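Long-range contacts in 16S rRNA methyltransferase (PDB 3MQ2), which methylates the N1 position of adenine 1408 in 16S rRNA with S-adenosyl-L-methionine, conferring resistance to aminoglycosides such as kanamycin, neomycin and apramycin: residues A[54-59]-A[83-88]; A[30-35]-A[94-99]. One frame throughout, in Å; residues are numbered along the deposited sequence.

Contact 1: residues A[54-59]-A[83-88]; sequences VVALDA and LLYLWA. With SAH (S-adenosyl-L-homocysteine), chain C.
V55 and L86 meet on one face of a parallel strand pair, 54-58 beside 83-87, the two strands of a beta-alpha-beta unit at one edge of the Rossmann-like methyltransferase sheet. Packing is tight here: CG1 of V55, anti to the backbone N (chi1 -179°), lies 3.6 Å from CD1 of L86. V55 and L57 also touch L32 of the adjoining strand 29-34. On the other face CB of A56 sits 3.9 Å from CD1 of the Y85 ring, approaching it obliquely, and V54 CG1 touches L83 CD1; helices 40-48 and 65-71 cover this side, and Y85 OH is hydrogen-bonded to G39 O. Backbone hydrogen bonds between V54 and L84, A56 and L84, and A56 and L86 are regular, the last spanning 2.8 Å from L86 N to A56 O. Toward the carboxyl ends the pairing slackens: the D58 N to L86 O hydrogen bond lengthens to 3.3 Å. Here D58 grips the ribose of S-adenosylhomocysteine with both carboxylate oxygens: OD1 accepts from O3' at 2.7 Å and OD2 from O2' at 2.9 Å. G37 N donates to OD1 and D60 N to OD2, fixing the carboxylate for the sugar diol. Partly exposed W87 and A59 close the looser margin, where indole NE1 of W87 donates to A59 O at 2.9 Å, the oxygen near the ring plane and the donor well above the carbonyl plane.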
ATOM      1  N   VAL A  54       7.292   0.913  -9.936  1.00  9.27           N
ATOM      2  CA  VAL A  54       6.375   0.485  -8.877  1.00  9.04           C
ATOM      3  C   VAL A  54       7.129  -0.405  -7.920  1.00 11.81           C
ATOM      4  O   VAL A  54       7.716  -1.399  -8.337  1.00 11.52           O
ATOM      5  CB  VAL A  54       5.160  -0.289  -9.444  1.00 11.01           C
ATOM      6  CG1 VAL A  54       4.207  -0.726  -8.314  1.00  9.81           C
ATOM      7  CG2 VAL A  54       4.422   0.583 -10.473  1.00 11.59           C
ATOM      8  N   VAL A  55       7.130  -0.024  -6.644  1.00  8.39           N
ATOM      9  CA  VAL A  55       7.799  -0.791  -5.603  1.00  7.58           C
ATOM     10  C   VAL A  55       6.712  -1.334  -4.686  1.00 11.36           C
ATOM     11  O   VAL A  55       5.779  -0.615  -4.333  1.00 11.97           O
ATOM     12  CB  VAL A  55       8.775   0.099  -4.791  1.00  7.10           C
ATOM     13  CG1 VAL A  55       9.496  -0.720  -3.715  1.00  8.99           C
ATOM     14  CG2 VAL A  55       9.803   0.748  -5.722  1.00  9.22           C
ATOM     15  N   ALA A  56       6.814  -2.600  -4.306  1.00  7.56           N
ATOM     16  CA  ALA A  56       5.799  -3.174  -3.430  1.00  5.56           C
ATOM     17  C   ALA A  56       6.482  -3.998  -2.376  1.00 11.26           C
ATOM     18  O   ALA A  56       7.449  -4.693  -2.659  1.00  9.52           O
ATOM     19  CB  ALA A  56       4.813  -4.036  -4.221  1.00  8.01           C
ATOM     20  N   LEU A  57       6.003  -3.907  -1.146  1.00  6.74           N
ATOM     21  CA  LEU A  57       6.662  -4.658  -0.090  1.00  7.53           C
ATOM     22  C   LEU A  57       5.670  -5.373   0.807  1.00 10.48           C
ATOM     23  O   LEU A  57       4.486  -5.002   0.888  1.00  9.02           O
ATOM     24  CB  LEU A  57       7.591  -3.756   0.717  1.00 12.94           C
ATOM     25  CG  LEU A  57       6.998  -2.467   1.271  1.00 14.10           C
ATOM     26  CD1 LEU A  57       6.319  -2.755   2.589  1.00 17.14           C
ATOM     27  CD2 LEU A  57       8.089  -1.423   1.459  1.00 16.80           C
ATOM     28  N   ASP A  58       6.148  -6.434   1.448  1.00  7.13           N
ATOM     29  CA  ASP A  58       5.346  -7.114   2.452  1.00  7.78           C
ATOM     30  C   ASP A  58       6.287  -7.717   3.466  1.00  9.99           C
ATOM     31  O   ASP A  58       7.427  -8.062   3.134  1.00 10.11           O
ATOM     32  CB  ASP A  58       4.515  -8.237   1.835  1.00  8.43           C
ATOM     33  CG  ASP A  58       3.332  -8.625   2.703  1.00 14.93           C
ATOM     34  OD1 ASP A  58       2.227  -8.086   2.467  1.00 13.57           O
ATOM     35  OD2 ASP A  58       3.502  -9.447   3.634  1.00 17.88           O
ATOM     36  N   ALA A  59       5.794  -7.861   4.689  1.00  9.60           N
ATOM     37  CA  ALA A  59       6.575  -8.504   5.757  1.00 10.68           C
ATOM     38  C   ALA A  59       6.789  -9.988   5.483  1.00 14.96           C
ATOM     39  O   ALA A  59       7.755 -10.586   5.971  1.00 11.55           O
ATOM     40  CB  ALA A  59       5.870  -8.324   7.085  1.00 14.28           C
ATOM     41  N   LEU A  83       8.880  -2.928 -12.008  1.00 12.35           N
ATOM     42  CA  LEU A  83       8.216  -3.501 -10.843  1.00  8.70           C
ATOM     43  C   LEU A  83       9.248  -4.194  -9.961  1.00 11.83           C
ATOM     44  O   LEU A  83      10.024  -5.031 -10.424  1.00 13.50           O
ATOM     45  CB  LEU A  83       7.151  -4.497 -11.303  1.00 11.79           C
ATOM     46  CG  LEU A  83       6.342  -5.231 -10.231  1.00 11.88           C
ATOM     47  CD1 LEU A  83       5.693  -4.249  -9.246  1.00 11.86           C
ATOM     48  CD2 LEU A  83       5.279  -6.090 -10.922  1.00 10.81           C
ATOM     49  N   LEU A  84       9.249  -3.835  -8.687  1.00  9.20           N
ATOM     50  CA  LEU A  84      10.218  -4.348  -7.746  1.00  9.58           C
ATOM     51  C   LEU A  84       9.492  -4.758  -6.470  1.00  9.20           C
ATOM     52  O   LEU A  84       8.812  -3.943  -5.852  1.00 10.80           O
ATOM     53  CB  LEU A  84      11.246  -3.252  -7.445  1.00 10.98           C
ATOM     54  CG  LEU A  84      12.230  -3.479  -6.311  1.00 13.56           C
ATOM     55  CD1 LEU A  84      13.163  -4.621  -6.656  1.00 15.77           C
ATOM     56  CD2 LEU A  84      13.026  -2.195  -6.069  1.00 17.03           C
ATOM     57  N   TYR A  85       9.622  -6.029  -6.098  1.00  7.54           N
ATOM     58  CA  TYR A  85       9.061  -6.534  -4.850  1.00  9.42           C
ATOM     59  C   TYR A  85      10.150  -6.605  -3.781  1.00  8.87           C
ATOM     60  O   TYR A  85      11.239  -7.136  -4.024  1.00 11.64           O
ATOM     61  CB  TYR A  85       8.458  -7.927  -5.063  1.00 10.15           C
ATOM     62  CG  TYR A  85       7.208  -7.894  -5.904  1.00  9.03           C
ATOM     63  CD1 TYR A  85       5.996  -7.527  -5.351  1.00  9.30           C
ATOM     64  CD2 TYR A  85       7.251  -8.207  -7.261  1.00  9.29           C
ATOM     65  CE1 TYR A  85       4.847  -7.489  -6.121  1.00 10.44           C
ATOM     66  CE2 TYR A  85       6.114  -8.161  -8.042  1.00 11.87           C
ATOM     67  CZ  TYR A  85       4.917  -7.799  -7.463  1.00 12.16           C
ATOM     68  OH  TYR A  85       3.781  -7.756  -8.231  1.00 11.67           O
ATOM     69  N   LEU A  86       9.850  -6.076  -2.597  1.00  6.48           N
ATOM     70  CA  LEU A  86      10.830  -6.018  -1.510  1.00  6.33           C
ATOM     71  C   LEU A  86      10.288  -6.677  -0.246  1.00  7.76           C
ATOM     72  O   LEU A  86       9.093  -6.658   0.021  1.00 10.04           O
ATOM     73  CB  LEU A  86      11.177  -4.556  -1.187  1.00  7.30           C
ATOM     74  CG  LEU A  86      11.772  -3.725  -2.319  1.00  7.44           C
ATOM     75  CD1 LEU A  86      12.117  -2.318  -1.813  1.00  8.90           C
ATOM     76  CD2 LEU A  86      13.026  -4.380  -2.911  1.00 11.75           C
ATOM     77  N   TRP A  87      11.188  -7.233   0.550  1.00  8.61           N
ATOM     78  CA  TRP A  87      10.818  -7.883   1.800  1.00  9.61           C
ATOM     79  C   TRP A  87      11.050  -6.898   2.921  1.00 10.60           C
ATOM     80  O   TRP A  87      12.193  -6.585   3.231  1.00  9.59           O
ATOM     81  CB  TRP A  87      11.741  -9.080   2.007  1.00  7.61           C
ATOM     82  CG  TRP A  87      11.387 -10.011   3.121  1.00 10.36           C
ATOM     83  CD1 TRP A  87      10.163 -10.187   3.725  1.00 11.33           C
ATOM     84  CD2 TRP A  87      12.287 -10.927   3.762  1.00  9.59           C
ATOM     85  NE1 TRP A  87      10.259 -11.170   4.696  1.00 10.96           N
ATOM     86  CE2 TRP A  87      11.546 -11.631   4.734  1.00 10.25           C
ATOM     87  CE3 TRP A  87      13.643 -11.224   3.592  1.00 10.15           C
ATOM     88  CZ2 TRP A  87      12.125 -12.611   5.545  1.00 12.25           C
ATOM     89  CZ3 TRP A  87      14.215 -12.203   4.401  1.00 12.35           C
ATOM     90  CH2 TRP A  87      13.458 -12.877   5.367  1.00 16.26           C
ATOM     91  N   ALA A  88       9.982  -6.389   3.520  1.00  7.85           N
ATOM     92  CA  ALA A  88      10.139  -5.371   4.557  1.00  7.97           C
ATOM     93  C   ALA A  88       8.836  -5.134   5.283  1.00  8.76           C
ATOM     94  O   ALA A  88       7.767  -5.332   4.719  1.00 10.19           O
ATOM     95  CB  ALA A  88      10.623  -4.051   3.946  1.00 11.69           C
TER
HETATM   96  N   SAH C 216      -2.758  -5.134  -0.033  0.62  5.86           N
HETATM   97  CA  SAH C 216      -2.822  -6.552  -0.342  0.62 13.22           C
HETATM   98  CB  SAH C 216      -2.696  -7.399   0.923  0.62  9.82           C
HETATM   99  CG  SAH C 216      -3.536  -6.906   2.096  0.62 13.11           C
HETATM  100  SD  SAH C 216      -3.630  -8.146   3.412  0.62 17.41           S
HETATM  101  C   SAH C 216      -4.130  -6.850  -1.048  0.62 21.89           C
HETATM  102  O   SAH C 216      -4.363  -7.969  -1.507  0.62 22.72           O
HETATM  103  OXT SAH C 216      -4.978  -5.964  -1.160  0.62 14.06           O
HETATM  104  C5' SAH C 216      -2.579  -7.061   4.410  0.62 13.49           C
HETATM  105  C4' SAH C 216      -1.097  -7.320   4.161  0.62  9.21           C
HETATM  106  O4' SAH C 216      -0.337  -6.429   4.949  0.62 13.42           O
HETATM  107  C3' SAH C 216      -0.656  -8.729   4.564  0.62 12.13           C
HETATM  108  O3' SAH C 216       0.037  -9.319   3.492  0.62 13.20           O
HETATM  109  C2' SAH C 216       0.318  -8.556   5.709  0.62 12.97           C
HETATM  110  O2' SAH C 216       1.410  -9.450   5.593  0.62 14.44           O
HETATM  111  C1' SAH C 216       0.759  -7.120   5.518  0.62 10.71           C
HETATM  112  N9  SAH C 216       1.162  -6.439   6.754  0.62 15.81           N
HETATM  113  C8  SAH C 216       0.491  -6.334   7.945  0.62 11.25           C
HETATM  114  N7  SAH C 216       1.254  -5.591   8.793  0.62 16.73           N
HETATM  115  C5  SAH C 216       2.388  -5.228   8.138  0.62 12.80           C
HETATM  116  C6  SAH C 216       3.497  -4.481   8.507  0.62 12.30           C
HETATM  117  N6  SAH C 216       3.590  -3.952   9.724  0.62 11.46           N
HETATM  118  N1  SAH C 216       4.502  -4.283   7.588  0.62 13.59           N
HETATM  119  C2  SAH C 216       4.421  -4.818   6.320  0.62 14.33           C
HETATM  120  N3  SAH C 216       3.326  -5.568   5.955  0.62 11.22           N
HETATM  121  C4  SAH C 216       2.333  -5.752   6.857  0.62 13.81           C

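Contact 2: residues A[30-35]-A[94-99]. With SAH (S-adenosyl-L-homocysteine), chain C.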
ATOM      1  N   VAL A  30       7.844   7.279  -8.704  1.00 13.53           N
ATOM      2  CA  VAL A  30       7.794   5.999  -8.000  1.00 15.83           C
ATOM      3  C   VAL A  30       6.469   5.863  -7.258  1.00 12.61           C
ATOM      4  O   VAL A  30       6.015   6.806  -6.605  1.00 13.11           O
ATOM      5  CB  VAL A  30       8.961   5.861  -6.996  1.00 15.30           C
ATOM      6  CG1 VAL A  30       8.811   4.591  -6.170  1.00 12.12           C
ATOM      7  CG2 VAL A  30      10.305   5.863  -7.722  1.00 16.39           C
ATOM      8  N   VAL A  31       5.855   4.685  -7.367  1.00 11.11           N
ATOM      9  CA  VAL A  31       4.650   4.339  -6.615  1.00  8.74           C
ATOM     10  C   VAL A  31       5.045   3.242  -5.650  1.00 13.03           C
ATOM     11  O   VAL A  31       5.770   2.349  -6.038  1.00 10.86           O
ATOM     12  CB  VAL A  31       3.564   3.774  -7.559  1.00 12.56           C
ATOM     13  CG1 VAL A  31       2.342   3.301  -6.782  1.00 13.19           C
ATOM     14  CG2 VAL A  31       3.162   4.815  -8.604  1.00 17.69           C
ATOM     15  N   LEU A  32       4.590   3.319  -4.401  1.00  9.13           N
ATOM     16  CA  LEU A  32       4.925   2.305  -3.395  1.00  9.61           C
ATOM     17  C   LEU A  32       3.658   1.674  -2.836  1.00 12.08           C
ATOM     18  O   LEU A  32       2.762   2.388  -2.391  1.00 11.26           O
ATOM     19  CB  LEU A  32       5.711   2.944  -2.249  1.00  7.40           C
ATOM     20  CG  LEU A  32       6.032   2.036  -1.060  1.00  6.00           C
ATOM     21  CD1 LEU A  32       6.971   0.911  -1.490  1.00 10.57           C
ATOM     22  CD2 LEU A  32       6.665   2.834   0.066  1.00  9.25           C
ATOM     23  N   ASP A  33       3.586   0.343  -2.854  1.00  8.60           N
ATOM     24  CA  ASP A  33       2.474  -0.374  -2.232  1.00  7.28           C
ATOM     25  C   ASP A  33       2.993  -1.032  -0.953  1.00  8.14           C
ATOM     26  O   ASP A  33       3.894  -1.864  -1.011  1.00 10.02           O
ATOM     27  CB  ASP A  33       1.910  -1.442  -3.181  1.00  7.44           C
ATOM     28  CG  ASP A  33       0.588  -2.027  -2.695  1.00 12.24           C
ATOM     29  OD1 ASP A  33      -0.146  -1.320  -1.978  1.00 14.35           O
ATOM     30  OD2 ASP A  33       0.269  -3.188  -3.034  1.00 11.16           O
ATOM     31  N   VAL A  34       2.430  -0.653   0.189  1.00  7.86           N
ATOM     32  CA  VAL A  34       2.871  -1.158   1.488  1.00  7.06           C
ATOM     33  C   VAL A  34       1.934  -2.255   1.984  1.00  7.67           C
ATOM     34  O   VAL A  34       0.732  -2.037   2.110  1.00  9.96           O
ATOM     35  CB  VAL A  34       2.933  -0.012   2.527  1.00  8.90           C
ATOM     36  CG1 VAL A  34       3.328  -0.552   3.907  1.00  9.56           C
ATOM     37  CG2 VAL A  34       3.898   1.080   2.046  1.00 12.59           C
ATOM     38  N   GLY A  35       2.477  -3.440   2.265  1.00  8.06           N
ATOM     39  CA  GLY A  35       1.650  -4.568   2.656  1.00  7.81           C
ATOM     40  C   GLY A  35       0.948  -5.187   1.464  1.00 11.05           C
ATOM     41  O   GLY A  35      -0.262  -5.388   1.480  1.00  9.73           O
ATOM     42  N   PRO A  94      12.258   0.062   3.779  1.00  9.21           N
ATOM     43  CA  PRO A  94      13.514   0.170   3.034  1.00 10.05           C
ATOM     44  C   PRO A  94      13.906   1.639   2.895  1.00 13.88           C
ATOM     45  O   PRO A  94      13.065   2.527   3.068  1.00 11.95           O
ATOM     46  CB  PRO A  94      13.159  -0.412   1.654  1.00 14.24           C
ATOM     47  CG  PRO A  94      11.877  -1.147   1.846  1.00 18.27           C
ATOM     48  CD  PRO A  94      11.158  -0.441   2.942  1.00 11.97           C
ATOM     49  N   PRO A  95      15.181   1.895   2.589  1.00 13.85           N
ATOM     50  CA  PRO A  95      15.710   3.251   2.444  1.00 15.90           C
ATOM     51  C   PRO A  95      15.247   3.892   1.141  1.00 16.61           C
ATOM     52  O   PRO A  95      16.064   4.251   0.292  1.00 23.12           O
ATOM     53  CB  PRO A  95      17.226   3.027   2.439  1.00 18.24           C
ATOM     54  CG  PRO A  95      17.396   1.675   1.868  1.00 16.53           C
ATOM     55  CD  PRO A  95      16.212   0.868   2.352  1.00 14.86           C
ATOM     56  N   LEU A  96      13.931   4.013   0.984  1.00 13.40           N
ATOM     57  CA  LEU A  96      13.342   4.664  -0.178  1.00 13.20           C
ATOM     58  C   LEU A  96      13.242   6.162   0.075  1.00 14.34           C
ATOM     59  O   LEU A  96      13.060   6.601   1.205  1.00 14.10           O
ATOM     60  CB  LEU A  96      11.946   4.086  -0.448  1.00 14.41           C
ATOM     61  CG  LEU A  96      11.867   2.610  -0.848  1.00 21.53           C
ATOM     62  CD1 LEU A  96      10.474   2.042  -0.613  1.00 19.29           C
ATOM     63  CD2 LEU A  96      12.271   2.439  -2.297  1.00 26.66           C
ATOM     64  N   SER A  97      13.346   6.954  -0.983  1.00 13.68           N
ATOM     65  CA  SER A  97      13.166   8.383  -0.824  1.00 13.03           C
ATOM     66  C   SER A  97      12.411   8.929  -2.023  1.00 12.88           C
ATOM     67  O   SER A  97      12.508   8.385  -3.120  1.00 17.33           O
ATOM     68  CB  SER A  97      14.521   9.077  -0.717  1.00 23.88           C
ATOM     69  OG  SER A  97      15.317   8.744  -1.840  1.00 30.49           O
ATOM     70  N   GLY A  98      11.646   9.987  -1.797  1.00 13.09           N
ATOM     71  CA  GLY A  98      10.952  10.684  -2.866  1.00 16.21           C
ATOM     72  C   GLY A  98       9.838   9.927  -3.578  1.00 17.13           C
ATOM     73  O   GLY A  98       9.522  10.225  -4.730  1.00 16.49           O
ATOM     74  N   VAL A  99       9.238   8.951  -2.909  1.00 10.75           N
ATOM     75  CA  VAL A  99       8.072   8.263  -3.472  1.00  8.85           C
ATOM     76  C   VAL A  99       6.986   9.300  -3.795  1.00 13.00           C
ATOM     77  O   VAL A  99       6.785  10.237  -3.030  1.00 13.10           O
ATOM     78  CB  VAL A  99       7.528   7.206  -2.490  1.00  8.29           C
ATOM     79  CG1 VAL A  99       6.178   6.669  -2.967  1.00 12.69           C
ATOM     80  CG2 VAL A  99       8.545   6.067  -2.304  1.00 11.64           C
TER
HETATM   81  N   SAH C 216      -2.758  -5.134  -0.033  0.62  5.86           N
HETATM   82  CA  SAH C 216      -2.822  -6.552  -0.342  0.62 13.22           C
HETATM   83  CB  SAH C 216      -2.696  -7.399   0.923  0.62  9.82           C
HETATM   84  CG  SAH C 216      -3.536  -6.906   2.096  0.62 13.11           C
HETATM   85  SD  SAH C 216      -3.630  -8.146   3.412  0.62 17.41           S
HETATM   86  C   SAH C 216      -4.130  -6.850  -1.048  0.62 21.89           C
HETATM   87  O   SAH C 216      -4.363  -7.969  -1.507  0.62 22.72           O
HETATM   88  OXT SAH C 216      -4.978  -5.964  -1.160  0.62 14.06           O
HETATM   89  C5' SAH C 216      -2.579  -7.061   4.410  0.62 13.49           C
HETATM   90  C4' SAH C 216      -1.097  -7.320   4.161  0.62  9.21           C
HETATM   91  O4' SAH C 216      -0.337  -6.429   4.949  0.62 13.42           O
HETATM   92  C3' SAH C 216      -0.656  -8.729   4.564  0.62 12.13           C
HETATM   93  O3' SAH C 216       0.037  -9.319   3.492  0.62 13.20           O
HETATM   94  C2' SAH C 216       0.318  -8.556   5.709  0.62 12.97           C
HETATM   95  O2' SAH C 216       1.410  -9.450   5.593  0.62 14.44           O
HETATM   96  C1' SAH C 216       0.759  -7.120   5.518  0.62 10.71           C
HETATM   97  N9  SAH C 216       1.162  -6.439   6.754  0.62 15.81           N
HETATM   98  C8  SAH C 216       0.491  -6.334   7.945  0.62 11.25           C
HETATM   99  N7  SAH C 216       1.254  -5.591   8.793  0.62 16.73           N
HETATM  100  C5  SAH C 216       2.388  -5.228   8.138  0.62 12.80           C
HETATM  101  C6  SAH C 216       3.497  -4.481   8.507  0.62 12.30           C
HETATM  102  N6  SAH C 216       3.590  -3.952   9.724  0.62 11.46           N
HETATM  103  N1  SAH C 216       4.502  -4.283   7.588  0.62 13.59           N
HETATM  104  C2  SAH C 216       4.421  -4.818   6.320  0.62 14.33           C
HETATM  105  N3  SAH C 216       3.326  -5.568   5.955  0.62 11.22           N
HETATM  106  C4  SAH C 216       2.333  -5.752   6.857  0.62 13.81           C
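L32 and V30 of the first strand of the Rossmann-like methyltransferase fold, 29-34, point their CB atoms toward the segment 94-99, which leads from strand 83-87 into the parallel strand 99-105. The strand ends at G35, whose carbonyl oxygen accepts a hydrogen bond from the amino group of S-adenosylhomocysteine. Along 94-99, P95 follows P94 and centres an inverse gamma turn, with a weak hydrogen bond of 2.7 Å from L96 N to P94 O. Past the turn, L96 points its CB toward strand 29-34. Its CG is anti to the carbonyl carbon (chi1 -65°), and the terminal methyl CD1 meets both branches of L32, at 3.8 Å from CD1 and 3.9 Å from CD2. F20 of helix 17-24 touches L96 as well, and the carbonyl oxygen of exposed S97 accepts a hydrogen bond from R24 NH2 of the same helix. G98 carries the chain on to V99, where strand 99-105 begins. V99 is the residue most covered by 30-35, and its two methyls divide the work. CG1, anti to the backbone N (chi1 170°), packs 3.8 Å from CB of L32. No hydrogen bond links the two segments; pairing to strand 99-105 starts just beyond, between V30 and G100. The V30 and V99 side chains cross at about a right angle, with V99 CG2 4.1 Å from V30 CG1, while V99 CG1 lies 3.6 Å from the carbonyl oxygen of V30.

The centres of contacts 1 and 2 lie 8 Å apart in one mixed sheet, where strand 29-34 stands between 52-58 and 99-105 and strand 83-87 forms an edge. Along the chain 30-35 comes first, then 54-59 and 83-88, and 94-99 last, so both segments of contact 1 fall between those of contact 2. Probable backbone hydrogen bonds, V55 N to V31 O and V55 O to D33 N, each 2.8 Å, join the two directly. The carboxyl ends of strands 29-34 and 52-58 both reach the S-adenosylhomocysteine pocket, where D58 OD1 packs 3.3 Å from G35 C and brings the two contacts together.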